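Local coordinates for uncharacterized protein (Treponema denticola ATCC 35404, PDB 6R9N) that serves as a di-iron sensor of Fe(II) and oxygen for bacterial chemotaxis and works by stabilizing an iron-peroxy species, at residues R45-P51 with K72-F78; K140-S144 with Y212-L216; M147-Q152 with S165-G169; T179-F185 with A227-Q233; N217-I221 with V234-L238. All coordinates share one frame; numbering follows the deposited sequence.

Contact 1 (R45-P51 with K72-F78)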
# COMPACT_ATOMS: atom_id res chain seq x y z
N ARG A 45 0.48 19.45 23.71
CA ARG A 45 0.88 19.25 22.32
C ARG A 45 0.28 17.94 21.80
O ARG A 45 0.00 17.03 22.58
CB ARG A 45 2.41 19.23 22.18
CG ARG A 45 3.12 20.22 23.10
CD ARG A 45 2.82 21.65 22.68
NE ARG A 45 2.97 21.80 21.23
CZ ARG A 45 2.76 22.92 20.56
NH1 ARG A 45 2.92 22.94 19.24
NH2 ARG A 45 2.40 24.02 21.20
N GLY A 46 0.08 17.86 20.49
CA GLY A 46 -0.67 16.76 19.88
C GLY A 46 0.18 15.86 19.00
O GLY A 46 1.15 16.30 18.38
N VAL A 47 -0.20 14.58 18.95
CA VAL A 47 0.35 13.60 18.01
C VAL A 47 -0.84 12.92 17.35
O VAL A 47 -1.67 12.32 18.04
CB VAL A 47 1.26 12.57 18.72
CG1 VAL A 47 1.75 11.51 17.72
CG2 VAL A 47 2.43 13.25 19.44
N LEU A 48 -0.93 13.03 16.03
CA LEU A 48 -2.07 12.51 15.28
C LEU A 48 -1.71 11.19 14.63
O LEU A 48 -0.73 11.11 13.89
CB LEU A 48 -2.49 13.53 14.22
CG LEU A 48 -3.83 13.38 13.51
CD1 LEU A 48 -4.98 13.18 14.52
CD2 LEU A 48 -4.07 14.61 12.63
N LEU A 49 -2.54 10.16 14.85
CA LEU A 49 -2.27 8.82 14.32
C LEU A 49 -3.22 8.49 13.17
O LEU A 49 -4.45 8.49 13.35
CB LEU A 49 -2.40 7.77 15.41
CG LEU A 49 -1.57 7.90 16.68
CD1 LEU A 49 -1.52 6.60 17.43
CD2 LEU A 49 -0.17 8.35 16.36
N ASP A 50 -2.64 8.14 12.01
CA ASP A 50 -3.32 7.70 10.79
C ASP A 50 -4.60 8.49 10.55
O ASP A 50 -5.71 7.95 10.62
CB ASP A 50 -3.62 6.20 10.86
CG ASP A 50 -2.40 5.36 10.56
OD1 ASP A 50 -1.27 5.93 10.59
OD2 ASP A 50 -2.55 4.14 10.29
N PRO A 51 -4.48 9.79 10.29
CA PRO A 51 -5.66 10.64 10.14
C PRO A 51 -6.34 10.51 8.79
O PRO A 51 -7.28 11.26 8.53
CB PRO A 51 -5.06 12.04 10.32
CG PRO A 51 -3.72 11.91 9.63
CD PRO A 51 -3.25 10.49 9.88
N LYS A 72 -1.31 23.03 17.50
CA LYS A 72 -0.32 22.46 18.40
C LYS A 72 -0.06 20.98 18.15
O LYS A 72 0.58 20.32 18.98
CB LYS A 72 -0.75 22.69 19.85
CG LYS A 72 -1.22 24.12 20.07
CD LYS A 72 -0.78 24.65 21.40
CE LYS A 72 -1.68 25.80 21.84
NZ LYS A 72 -2.16 25.62 23.24
N ILE A 73 -0.54 20.44 17.03
CA ILE A 73 -0.14 19.10 16.61
C ILE A 73 1.26 19.20 16.02
O ILE A 73 1.47 19.80 14.97
CB ILE A 73 -1.13 18.50 15.61
CG1 ILE A 73 -2.44 18.19 16.35
CG2 ILE A 73 -0.55 17.25 14.97
CD1 ILE A 73 -3.66 18.02 15.46
N ASP A 74 2.24 18.63 16.73
CA ASP A 74 3.63 18.65 16.32
C ASP A 74 4.01 17.45 15.46
O ASP A 74 4.99 17.54 14.71
CB ASP A 74 4.54 18.66 17.54
CG ASP A 74 4.29 19.85 18.45
OD1 ASP A 74 3.89 20.92 17.93
OD2 ASP A 74 4.48 19.72 19.68
N THR A 75 3.28 16.35 15.57
CA THR A 75 3.66 15.10 14.93
C THR A 75 2.44 14.43 14.33
O THR A 75 1.36 14.42 14.93
CB THR A 75 4.35 14.17 15.94
OG1 THR A 75 5.61 14.74 16.31
CG2 THR A 75 4.59 12.79 15.35
N ILE A 76 2.60 13.86 13.15
CA ILE A 76 1.58 13.05 12.50
C ILE A 76 2.23 11.73 12.12
O ILE A 76 3.26 11.71 11.45
CB ILE A 76 1.00 13.76 11.26
CG1 ILE A 76 0.25 15.02 11.67
CG2 ILE A 76 0.10 12.82 10.47
CD1 ILE A 76 -0.01 15.95 10.51
N PHE A 77 1.64 10.63 12.57
CA PHE A 77 2.21 9.30 12.39
C PHE A 77 1.39 8.56 11.35
O PHE A 77 0.16 8.50 11.45
CB PHE A 77 2.21 8.55 13.71
CG PHE A 77 2.66 7.11 13.60
CD1 PHE A 77 4.00 6.78 13.73
CD2 PHE A 77 1.73 6.10 13.39
CE1 PHE A 77 4.41 5.47 13.66
CE2 PHE A 77 2.12 4.78 13.31
CZ PHE A 77 3.47 4.46 13.44
N PHE A 78 2.07 8.01 10.34
CA PHE A 78 1.45 7.18 9.30
C PHE A 78 1.97 5.76 9.49
O PHE A 78 3.17 5.51 9.30
CB PHE A 78 1.82 7.67 7.90
CG PHE A 78 1.16 8.94 7.47
CD1 PHE A 78 0.24 9.57 8.26
CD2 PHE A 78 1.44 9.48 6.24
CE1 PHE A 78 -0.37 10.74 7.84
CE2 PHE A 78 0.83 10.65 5.81
CZ PHE A 78 -0.07 11.28 6.62

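Contact 2 (K140-S144 with Y212-L216)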
# COMPACT_ATOMS: atom_id res chain seq x y z
N LYS A 140 7.27 4.60 21.03
CA LYS A 140 8.17 3.76 20.24
C LYS A 140 7.46 3.31 18.97
O LYS A 140 6.37 2.74 19.02
CB LYS A 140 8.65 2.55 21.05
CG LYS A 140 9.23 2.96 22.41
CD LYS A 140 10.59 2.33 22.69
N CYS A 141 8.13 3.51 17.82
CA CYS A 141 7.65 3.01 16.54
C CYS A 141 7.97 1.52 16.48
O CYS A 141 9.13 1.13 16.58
CB CYS A 141 8.34 3.74 15.39
SG CYS A 141 7.93 5.53 15.23
N ILE A 142 6.93 0.70 16.29
CA ILE A 142 7.02 -0.75 16.45
C ILE A 142 7.09 -1.37 15.06
O ILE A 142 6.14 -1.23 14.29
CB ILE A 142 5.83 -1.31 17.24
CG1 ILE A 142 5.73 -0.66 18.64
CG2 ILE A 142 5.90 -2.84 17.34
CD1 ILE A 142 7.06 -0.67 19.43
N PRO A 143 8.18 -2.06 14.71
CA PRO A 143 8.26 -2.69 13.39
C PRO A 143 7.11 -3.66 13.17
O PRO A 143 6.87 -4.57 13.97
CB PRO A 143 9.61 -3.44 13.45
CG PRO A 143 10.38 -2.78 14.54
CD PRO A 143 9.37 -2.32 15.54
N SER A 144 6.40 -3.48 12.06
CA SER A 144 5.23 -4.30 11.76
C SER A 144 5.20 -4.63 10.29
O SER A 144 4.14 -4.62 9.65
CB SER A 144 3.94 -3.59 12.18
OG SER A 144 4.00 -3.22 13.54
N TYR A 212 7.57 -10.11 19.70
CA TYR A 212 8.07 -8.75 19.94
C TYR A 212 7.08 -7.96 20.78
O TYR A 212 7.44 -7.37 21.81
CB TYR A 212 8.33 -8.07 18.60
CG TYR A 212 9.08 -6.75 18.62
CD1 TYR A 212 8.46 -5.58 19.06
CD2 TYR A 212 10.39 -6.66 18.17
CE1 TYR A 212 9.14 -4.37 19.08
CE2 TYR A 212 11.08 -5.45 18.17
CZ TYR A 212 10.44 -4.31 18.62
OH TYR A 212 11.10 -3.10 18.63
N VAL A 213 5.80 -7.98 20.39
CA VAL A 213 4.81 -7.16 21.06
C VAL A 213 4.58 -7.65 22.48
O VAL A 213 4.44 -6.84 23.40
CB VAL A 213 3.51 -7.14 20.24
CG1 VAL A 213 2.32 -6.65 21.10
CG2 VAL A 213 3.69 -6.28 19.01
N ARG A 214 4.62 -8.97 22.70
CA ARG A 214 4.46 -9.51 24.04
C ARG A 214 5.49 -8.93 25.01
O ARG A 214 5.21 -8.76 26.20
CB ARG A 214 4.53 -11.04 24.01
CG ARG A 214 3.21 -11.74 23.74
CD ARG A 214 3.32 -13.22 24.04
NE ARG A 214 2.26 -14.07 23.48
CZ ARG A 214 2.49 -15.14 22.71
NH1 ARG A 214 1.49 -15.87 22.24
NH2 ARG A 214 3.74 -15.46 22.40
N ARG A 215 6.69 -8.62 24.51
CA ARG A 215 7.73 -8.07 25.38
C ARG A 215 7.42 -6.64 25.78
O ARG A 215 7.78 -6.21 26.88
CB ARG A 215 9.09 -8.15 24.71
CG ARG A 215 9.60 -9.56 24.54
CD ARG A 215 11.01 -9.55 23.97
NE ARG A 215 11.97 -9.07 24.96
CZ ARG A 215 12.47 -7.84 25.00
NH1 ARG A 215 13.33 -7.50 25.95
NH2 ARG A 215 12.10 -6.94 24.09
N LEU A 216 6.82 -5.85 24.89
CA LEU A 216 6.06 -4.72 25.38
C LEU A 216 4.91 -5.29 26.19
O LEU A 216 4.39 -6.36 25.88
CB LEU A 216 5.54 -3.86 24.24
CG LEU A 216 6.32 -3.57 22.95
CD1 LEU A 216 5.33 -3.24 21.86
CD2 LEU A 216 7.29 -2.43 23.13
O HOH W 1 11.50 0.25 18.75

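Contact 3 (M147-Q152 with S165-G169). With FE (Fe (III) ion), chain D; FE (Fe (III) ion), chain C; PER (peroxide ion), chain E; O (oxygen atom), chain F.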
# COMPACT_ATOMS: atom_id res chain seq x y z
N MET A 147 2.81 -6.86 7.25
CA MET A 147 1.54 -7.20 7.88
C MET A 147 0.52 -6.06 7.75
O MET A 147 0.02 -5.54 8.74
CB MET A 147 1.74 -7.53 9.36
CG MET A 147 2.50 -8.83 9.61
SD MET A 147 3.18 -9.02 11.30
CE MET A 147 1.70 -8.98 12.32
N HIS A 148 0.20 -5.63 6.52
CA HIS A 148 0.61 -6.21 5.24
C HIS A 148 1.76 -5.49 4.54
O HIS A 148 2.50 -6.08 3.75
CB HIS A 148 -0.58 -6.19 4.27
CG HIS A 148 -1.16 -4.82 4.07
ND1 HIS A 148 -0.76 -3.98 3.05
CD2 HIS A 148 -2.07 -4.13 4.79
CE1 HIS A 148 -1.44 -2.85 3.13
NE2 HIS A 148 -2.23 -2.91 4.18
N SER A 149 1.91 -4.20 4.83
CA SER A 149 2.81 -3.40 3.98
C SER A 149 4.27 -3.69 4.33
O SER A 149 4.59 -3.88 5.51
CB SER A 149 2.52 -1.91 4.17
OG SER A 149 3.59 -1.10 3.71
N PRO A 150 5.17 -3.68 3.33
CA PRO A 150 6.58 -3.97 3.61
C PRO A 150 7.25 -2.94 4.51
O PRO A 150 8.28 -3.25 5.12
CB PRO A 150 7.24 -3.99 2.22
CG PRO A 150 6.31 -3.22 1.34
CD PRO A 150 4.92 -3.42 1.90
N GLY A 151 6.72 -1.72 4.58
CA GLY A 151 7.16 -0.71 5.53
C GLY A 151 5.99 -0.20 6.36
O GLY A 151 5.30 0.74 5.96
N GLN A 152 5.73 -0.84 7.51
CA GLN A 152 4.64 -0.47 8.40
C GLN A 152 5.16 -0.42 9.82
O GLN A 152 5.94 -1.30 10.22
CB GLN A 152 3.46 -1.47 8.33
CG GLN A 152 2.33 -1.16 9.36
CD GLN A 152 1.13 -2.13 9.34
OE1 GLN A 152 -0.03 -1.71 9.24
NE2 GLN A 152 1.40 -3.42 9.50
N SER A 165 -1.85 -0.19 16.38
CA SER A 165 -1.30 -1.34 15.67
C SER A 165 -1.49 -1.28 14.16
O SER A 165 -1.17 -2.25 13.47
CB SER A 165 -1.93 -2.62 16.22
OG SER A 165 -3.34 -2.59 16.08
N GLY A 166 -1.97 -0.16 13.61
CA GLY A 166 -2.19 -0.10 12.18
C GLY A 166 -3.25 -1.10 11.74
O GLY A 166 -4.31 -1.20 12.35
N ASP A 167 -2.98 -1.82 10.65
CA ASP A 167 -3.94 -2.82 10.17
C ASP A 167 -3.98 -4.07 11.05
O ASP A 167 -4.85 -4.92 10.84
CB ASP A 167 -3.60 -3.24 8.74
CG ASP A 167 -4.02 -2.21 7.72
OD1 ASP A 167 -4.90 -1.38 8.01
OD2 ASP A 167 -3.45 -2.23 6.61
N ILE A 168 -3.02 -4.24 11.96
CA ILE A 168 -3.00 -5.45 12.77
C ILE A 168 -4.11 -5.38 13.81
O ILE A 168 -4.26 -4.38 14.53
CB ILE A 168 -1.60 -5.63 13.40
CG1 ILE A 168 -0.57 -5.77 12.27
CG2 ILE A 168 -1.56 -6.86 14.29
CD1 ILE A 168 0.86 -5.49 12.70
N GLY A 169 -4.93 -6.42 13.86
CA GLY A 169 -6.12 -6.42 14.68
C GLY A 169 -7.34 -5.83 14.01
O GLY A 169 -8.43 -5.86 14.60
FE FE D . -3.43 -1.18 4.80
FE FE C . -6.06 -0.03 6.72
O1 PER E . -6.41 -1.83 5.34
O2 PER E . -5.39 -2.28 4.33
O O F . -4.49 0.49 5.46
O HOH W 2 -0.32 -2.63 6.74

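Contact 4 (T179-F185 with A227-Q233)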
# COMPACT_ATOMS: atom_id res chain seq x y z
N THR A 179 -19.40 -0.79 19.40
CA THR A 179 -18.86 -0.51 20.72
C THR A 179 -17.39 -0.10 20.68
O THR A 179 -16.72 -0.29 19.67
CB THR A 179 -18.99 -1.73 21.65
OG1 THR A 179 -18.25 -1.48 22.85
CG2 THR A 179 -18.43 -2.97 20.98
N THR A 180 -16.87 0.43 21.79
CA THR A 180 -15.49 0.88 21.77
C THR A 180 -14.53 -0.30 21.92
O THR A 180 -13.56 -0.43 21.16
CB THR A 180 -15.24 1.91 22.87
OG1 THR A 180 -16.11 3.04 22.69
CG2 THR A 180 -13.79 2.41 22.83
N PHE A 181 -14.78 -1.18 22.88
CA PHE A 181 -13.93 -2.33 23.15
C PHE A 181 -14.55 -3.66 22.71
O PHE A 181 -15.77 -3.84 22.76
CB PHE A 181 -13.58 -2.39 24.63
CG PHE A 181 -12.91 -1.14 25.13
CD1 PHE A 181 -11.60 -0.85 24.74
CD2 PHE A 181 -13.59 -0.25 25.95
CE1 PHE A 181 -10.97 0.31 25.19
CE2 PHE A 181 -12.97 0.90 26.41
CZ PHE A 181 -11.66 1.19 26.02
N VAL A 182 -13.70 -4.57 22.25
CA VAL A 182 -14.07 -5.96 22.05
C VAL A 182 -14.39 -6.60 23.40
O VAL A 182 -13.64 -6.45 24.37
CB VAL A 182 -12.91 -6.70 21.36
CG1 VAL A 182 -13.23 -8.16 21.12
CG2 VAL A 182 -12.55 -6.04 20.05
N GLU A 183 -15.55 -7.27 23.50
CA GLU A 183 -15.73 -8.02 24.75
C GLU A 183 -16.03 -9.50 24.57
O GLU A 183 -16.00 -10.24 25.55
CB GLU A 183 -16.73 -7.36 25.70
CG GLU A 183 -16.09 -6.09 26.38
CD GLU A 183 -14.92 -6.46 27.30
OE1 GLU A 183 -13.93 -5.70 27.38
OE2 GLU A 183 -14.93 -7.57 27.89
N ASP A 184 -16.25 -9.97 23.36
CA ASP A 184 -16.34 -11.41 23.13
C ASP A 184 -15.49 -11.72 21.91
O ASP A 184 -15.88 -11.41 20.78
CB ASP A 184 -17.79 -11.90 22.95
CG ASP A 184 -17.86 -13.39 22.69
OD1 ASP A 184 -17.10 -14.17 23.35
OD2 ASP A 184 -18.64 -13.80 21.79
N PHE A 185 -14.32 -12.31 22.16
CA PHE A 185 -13.38 -12.60 21.08
C PHE A 185 -14.01 -13.51 20.04
O PHE A 185 -13.77 -13.35 18.84
CB PHE A 185 -12.11 -13.23 21.64
CG PHE A 185 -10.98 -13.24 20.65
CD1 PHE A 185 -10.38 -12.06 20.27
CD2 PHE A 185 -10.55 -14.43 20.08
CE1 PHE A 185 -9.36 -12.07 19.34
CE2 PHE A 185 -9.52 -14.45 19.16
CZ PHE A 185 -8.92 -13.26 18.78
N ALA A 227 -13.02 -2.28 16.64
CA ALA A 227 -12.98 -2.02 18.07
C ALA A 227 -11.62 -2.39 18.66
O ALA A 227 -10.83 -3.15 18.08
CB ALA A 227 -14.09 -2.78 18.79
N ILE A 228 -11.37 -1.85 19.85
CA ILE A 228 -10.08 -1.90 20.54
C ILE A 228 -10.04 -3.11 21.46
O ILE A 228 -11.03 -3.45 22.11
CB ILE A 228 -9.88 -0.59 21.34
CG1 ILE A 228 -9.71 0.60 20.39
CG2 ILE A 228 -8.69 -0.70 22.32
CD1 ILE A 228 -10.25 1.91 20.91
N TYR A 229 -8.88 -3.77 21.52
CA TYR A 229 -8.66 -4.89 22.44
C TYR A 229 -8.09 -4.37 23.75
O TYR A 229 -7.10 -3.62 23.75
CB TYR A 229 -7.69 -5.91 21.82
CG TYR A 229 -8.08 -6.36 20.42
CD1 TYR A 229 -7.74 -5.59 19.31
CD2 TYR A 229 -8.78 -7.53 20.22
CE1 TYR A 229 -8.10 -6.00 18.03
CE2 TYR A 229 -9.14 -7.94 18.95
CZ TYR A 229 -8.80 -7.17 17.86
OH TYR A 229 -9.18 -7.56 16.59
N LYS A 230 -8.72 -4.73 24.87
CA LYS A 230 -8.17 -4.36 26.17
C LYS A 230 -8.25 -5.57 27.10
O LYS A 230 -9.02 -6.51 26.88
CB LYS A 230 -8.85 -3.12 26.77
CG LYS A 230 -10.23 -3.33 27.35
CD LYS A 230 -10.65 -2.08 28.15
CE LYS A 230 -12.17 -2.03 28.38
NZ LYS A 230 -12.71 -3.16 29.18
N ASP A 231 -7.37 -5.56 28.11
CA ASP A 231 -7.32 -6.54 29.20
C ASP A 231 -7.14 -7.94 28.61
O ASP A 231 -6.26 -8.14 27.77
CB ASP A 231 -8.56 -6.36 30.07
CG ASP A 231 -8.63 -5.00 30.70
OD1 ASP A 231 -7.57 -4.38 30.92
OD2 ASP A 231 -9.76 -4.53 30.97
N GLU A 232 -7.97 -8.92 28.99
CA GLU A 232 -7.82 -10.28 28.51
C GLU A 232 -7.94 -10.39 27.00
O GLU A 232 -7.50 -11.38 26.42
CB GLU A 232 -8.87 -11.17 29.18
CG GLU A 232 -10.28 -10.94 28.67
CD GLU A 232 -10.97 -9.72 29.30
OE1 GLU A 232 -10.65 -9.39 30.47
OE2 GLU A 232 -11.83 -9.10 28.62
N GLN A 233 -8.56 -9.41 26.34
CA GLN A 233 -8.69 -9.51 24.90
C GLN A 233 -7.37 -9.25 24.18
O GLN A 233 -7.20 -9.73 23.05
CB GLN A 233 -9.79 -8.56 24.39
CG GLN A 233 -11.22 -8.88 24.88
CD GLN A 233 -11.68 -10.30 24.56
OE1 GLN A 233 -11.02 -11.04 23.85
NE2 GLN A 233 -12.83 -10.68 25.10
O HOH W 3 -11.37 -5.34 24.67
O HOH W 4 -14.13 -13.53 25.06

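Contact 5 (N217-I221 with V234-L238)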
# COMPACT_ATOMS: atom_id res chain seq x y z
N ASN A 217 4.51 -4.63 27.21
CA ASN A 217 3.38 -5.31 27.84
C ASN A 217 2.16 -4.43 27.66
O ASN A 217 1.75 -3.77 28.61
CB ASN A 217 3.63 -5.61 29.32
CG ASN A 217 4.85 -6.47 29.52
OD1 ASN A 217 5.97 -5.95 29.65
ND2 ASN A 217 4.66 -7.78 29.52
N PRO A 218 1.57 -4.38 26.46
CA PRO A 218 0.49 -3.44 26.22
C PRO A 218 -0.76 -3.83 26.99
O PRO A 218 -1.10 -5.01 27.12
CB PRO A 218 0.25 -3.54 24.71
CG PRO A 218 0.66 -4.91 24.36
CD PRO A 218 1.74 -5.31 25.33
N LEU A 219 -1.44 -2.81 27.51
CA LEU A 219 -2.76 -2.99 28.09
C LEU A 219 -3.88 -2.89 27.07
O LEU A 219 -4.96 -3.43 27.31
CB LEU A 219 -2.97 -1.95 29.20
CG LEU A 219 -1.98 -2.12 30.36
CD1 LEU A 219 -2.02 -0.95 31.32
CD2 LEU A 219 -2.27 -3.43 31.09
N MET A 220 -3.64 -2.24 25.93
CA MET A 220 -4.62 -2.16 24.85
C MET A 220 -3.92 -2.32 23.51
O MET A 220 -2.77 -1.91 23.34
CB MET A 220 -5.36 -0.81 24.80
CG MET A 220 -6.33 -0.52 25.91
SD MET A 220 -7.21 1.02 25.57
CE MET A 220 -7.91 1.28 27.20
N ILE A 221 -4.66 -2.87 22.55
CA ILE A 221 -4.26 -2.86 21.15
C ILE A 221 -5.36 -2.15 20.37
O ILE A 221 -6.50 -2.64 20.30
CB ILE A 221 -4.02 -4.29 20.62
CG1 ILE A 221 -2.80 -4.90 21.32
CG2 ILE A 221 -3.84 -4.27 19.10
CD1 ILE A 221 -2.48 -6.34 20.94
N VAL A 234 -6.44 -8.51 24.80
CA VAL A 234 -5.08 -8.41 24.26
C VAL A 234 -4.44 -9.79 24.18
O VAL A 234 -3.94 -10.20 23.13
CB VAL A 234 -4.21 -7.47 25.12
CG1 VAL A 234 -2.75 -7.57 24.65
CG2 VAL A 234 -4.74 -6.02 25.08
N ASN A 235 -4.46 -10.52 25.30
CA ASN A 235 -3.96 -11.89 25.31
C ASN A 235 -4.70 -12.75 24.30
O ASN A 235 -4.09 -13.56 23.59
CB ASN A 235 -4.10 -12.49 26.71
CG ASN A 235 -2.94 -12.14 27.60
OD1 ASN A 235 -1.85 -11.83 27.12
ND2 ASN A 235 -3.18 -12.16 28.91
N ASN A 236 -6.02 -12.63 24.25
CA ASN A 236 -6.80 -13.44 23.33
C ASN A 236 -6.36 -13.19 21.90
O ASN A 236 -6.09 -14.13 21.15
CB ASN A 236 -8.29 -13.14 23.50
CG ASN A 236 -8.90 -13.85 24.69
OD1 ASN A 236 -8.31 -14.76 25.26
ND2 ASN A 236 -10.11 -13.44 25.05
N PHE A 237 -6.25 -11.92 21.51
CA PHE A 237 -5.85 -11.60 20.15
C PHE A 237 -4.44 -12.11 19.85
O PHE A 237 -4.21 -12.78 18.83
CB PHE A 237 -5.94 -10.09 19.90
CG PHE A 237 -5.41 -9.71 18.55
CD1 PHE A 237 -6.17 -9.95 17.41
CD2 PHE A 237 -4.14 -9.21 18.41
CE1 PHE A 237 -5.67 -9.63 16.17
CE2 PHE A 237 -3.64 -8.90 17.17
CZ PHE A 237 -4.41 -9.11 16.05
N LEU A 238 -3.49 -11.81 20.74
CA LEU A 238 -2.11 -12.24 20.51
C LEU A 238 -2.00 -13.75 20.39
O LEU A 238 -1.29 -14.26 19.52
CB LEU A 238 -1.21 -11.72 21.63
CG LEU A 238 -1.14 -10.20 21.74
CD1 LEU A 238 -0.17 -9.75 22.83
CD2 LEU A 238 -0.75 -9.63 20.39

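Contact 1 (R45-P51 with K72-F78)
L48 and I76 lie at the packed middle of two parallel neighbouring strands, 45-49 and 73-77. L48 CB meets I76 CG1 at 4.0 Å. On the other face of the sheet, L49 CD2 lies 3.6 Å from F77 CB, and V47 runs alongside T75. Backbone bonds alternate along the pair, from G46 N to K72 O at one end to D50 N to F77 O at the other. A beta bulge shifts the register between G46 and V47.

The other end is partly exposed and is held by charge rather than by apolar packing. R45 grips D74 side-on: NH1 reaches OD1 at 2.6 Å and NE reaches OD2 at 3.0 Å. The guanidinium and carboxylate planes are only 14° apart. K72 CB covers one guanidinium face.

At the buried end, P51 CD rests on F78 CE1 at 3.5 Å, and D50 OD2 is hydrogen-bonded to S79 OG. Both strands belong to a beta-alpha-beta unit with helix 57-65. W92 of helix 89-95 covers L48, P51 and I76, while F164 of strand 162-164 packs on L49 and F77.

Contact 2 (K140-S144 with Y212-L216)
I142 and P143 at the end of strand 138-143 face the last turn of helix 203-215. The backbones stay well apart: the nearest CA atoms, those of I142 and V213, are 8.2 Å from each other. Side chains therefore make the contact. Within the helix end, the bonds from R215 N and L216 N to Y212 O are both weak, as the helix gives way to loop.

I142 uses two branches. Its CD1 meets L216 CD1 tip to tip at 3.9 Å. Its CG2 turns to the Y212 ring instead and lies 4.0 Å from Y212 CE1. The same CG2 is a more distant neighbour of V213 CG2.

This is helix-on-sheet packing in the metallo-beta-lactamase-like fold: helix 203-215 lies against part of the six-stranded mixed sheet. L163 of the nearby strand 162-164 touches both I142 and V213, and Y156 of strand 153-157 touches both I142 and L216.

Y212 holds CG anti to its own nitrogen (chi1 -169°), which carries the ring out to P143. The two side chains cross at about a right angle, with P143 CD 3.6 Å from Y212 OH. A water makes weak bonds to C141 O and Y212 OH, a polar link beside the apolar packing. L254 of the second subunit packs on P143.

Contact 3 (M147-Q152 with S165-G169)
M147 and I168 bring together two loops, the second of which makes a type II' turn from S165 to I168; a cis peptide bond precedes H148. M147 CE lies 3.6 Å from I168 CD1.

Q152 ties the loops together. Its chain is extended (chi2 -179°), which carries the amide across to the turn, where OE1 accepts a nearly straight bond from D167 N at 3.3 Å. Its NE2 donates to M147 O at 2.6 Å, from above the carbonyl plane.

H148 and D167 meet through iron. H148 NE2 and D167 OD2 bind the same iron at 2.2 and 2.1 Å, with ring and carboxylate nearly coplanar, 19° apart. D167 OD1 binds the second iron at 2.2 Å. A water accepts from H148 N and donates to D167 OD2.

H80 and D82 complete the protein ligands of the first iron; D84, Q224 and H225 those of the second. Peroxide and a single oxygen atom also join the irons. A carboxylate bridging two metals is characteristic of the di-iron site of this metallo-beta-lactamase-like family.

Contact 4 (T179-F185 with A227-Q233)
K230 lies over one face of the F181 ring. Its CE makes a CH-pi contact, 3.5 Å from the ring centroid and 18° off the normal. NZ is farther out and adds an off-centre cation-pi contact. T180 CG2 covers the opposite face, and I228 O lies at the ring edge.

NZ also forms a weak salt bridge to E183 OE1 at 3.3 Å, with a longer one to D231. E183 OE2 comes close to E232 OE2, a like-charged pair that the nearby lysine would probably ease.

V182 is the buried counterpart. Its CG2 sits 3.8 Å from A227 CB and makes a CH-pi contact over the Y229 ring, offset toward the rim. F185 CE1 approaches Y229 CE2, while F185 CB meets Q233 OE1 at 3.3 Å. That oxygen accepts a bond from N236 ND2.

Two backbone bonds around I228 hold the T180-V182 part against it and so place F181 and V182. I228 N donates to T180 O at 2.9 Å, nearly straight at 178°, and V182 N donates to I228 O at 2.9 Å. One water links Q233 NE2 to F185 N.

D184 is the N-cap of helix 185-199. H188 and I192 of that helix pack on Y229, whose hydroxyl is hydrogen-bonded to G169 O. M220 of strand 220-222 touches F181 and I228, and L11 of strand 9-13 touches the same two.

Contact 5 (N217-I221 with V234-L238)
I221 has CG1 anti to its carbonyl carbon (chi1 -67°) and an extended chain beyond (chi2 177°). These torsions send CD1 from strand 220-222 into the side of helix 232-242. V234 has CG1 anti to its nitrogen (chi1 171°), which spreads its two methyls over different parts of segment 217-221.

I221 CD1 is the meeting point. It lies 3.8 Å from L238 CD2, 3.9 Å from V234 CG1 and 4.2 Å from F237 CD2. One methyl thus touches three residues, two of them a helical turn apart. The helix is held there by the bond from L238 N to V234 O at 2.9 Å.

V234 CG1 also reaches P218, 4.3 Å from its ring atom CG. V234 CG2 packs against the backbone, 3.4 Å from L219 O. Only packing joins the two segments here.

On the strand side, I221 is paired with Y229 through the backbone, and M220 with L163. On the helix side, F185 and I192 of helix 185-199 pack against F237. P218 also touches V213 of helix 203-215. This is a helix laid on a beta sheet, with I221 of the strand set among V234, F237 and L238 of the helix, as in the layered alpha-beta fold of metallo-beta-lactamase-like proteins.

Overall arrangement
Contact 1 comes first along the chain and lies in the seven-stranded sheet. Contacts 2, 4 and 5 all reach the six-stranded sheet. Contact 3 joins two of the loops that carry iron ligands, and its segments fall between those of contact 2. Contacts 4 and 5 are closest, with centres about 9 Å apart; they share helix 232-242 and alternate along the chain. The centres of contacts 1 and 4 are about 24 Å apart, on opposite sides of the chain's centre. Contact 1 touches contact 2 through F77 and C141. Contact 3 touches contacts 2, 4 and 5, so these two iron-binding loops are packed directly against the surrounding helices and strands.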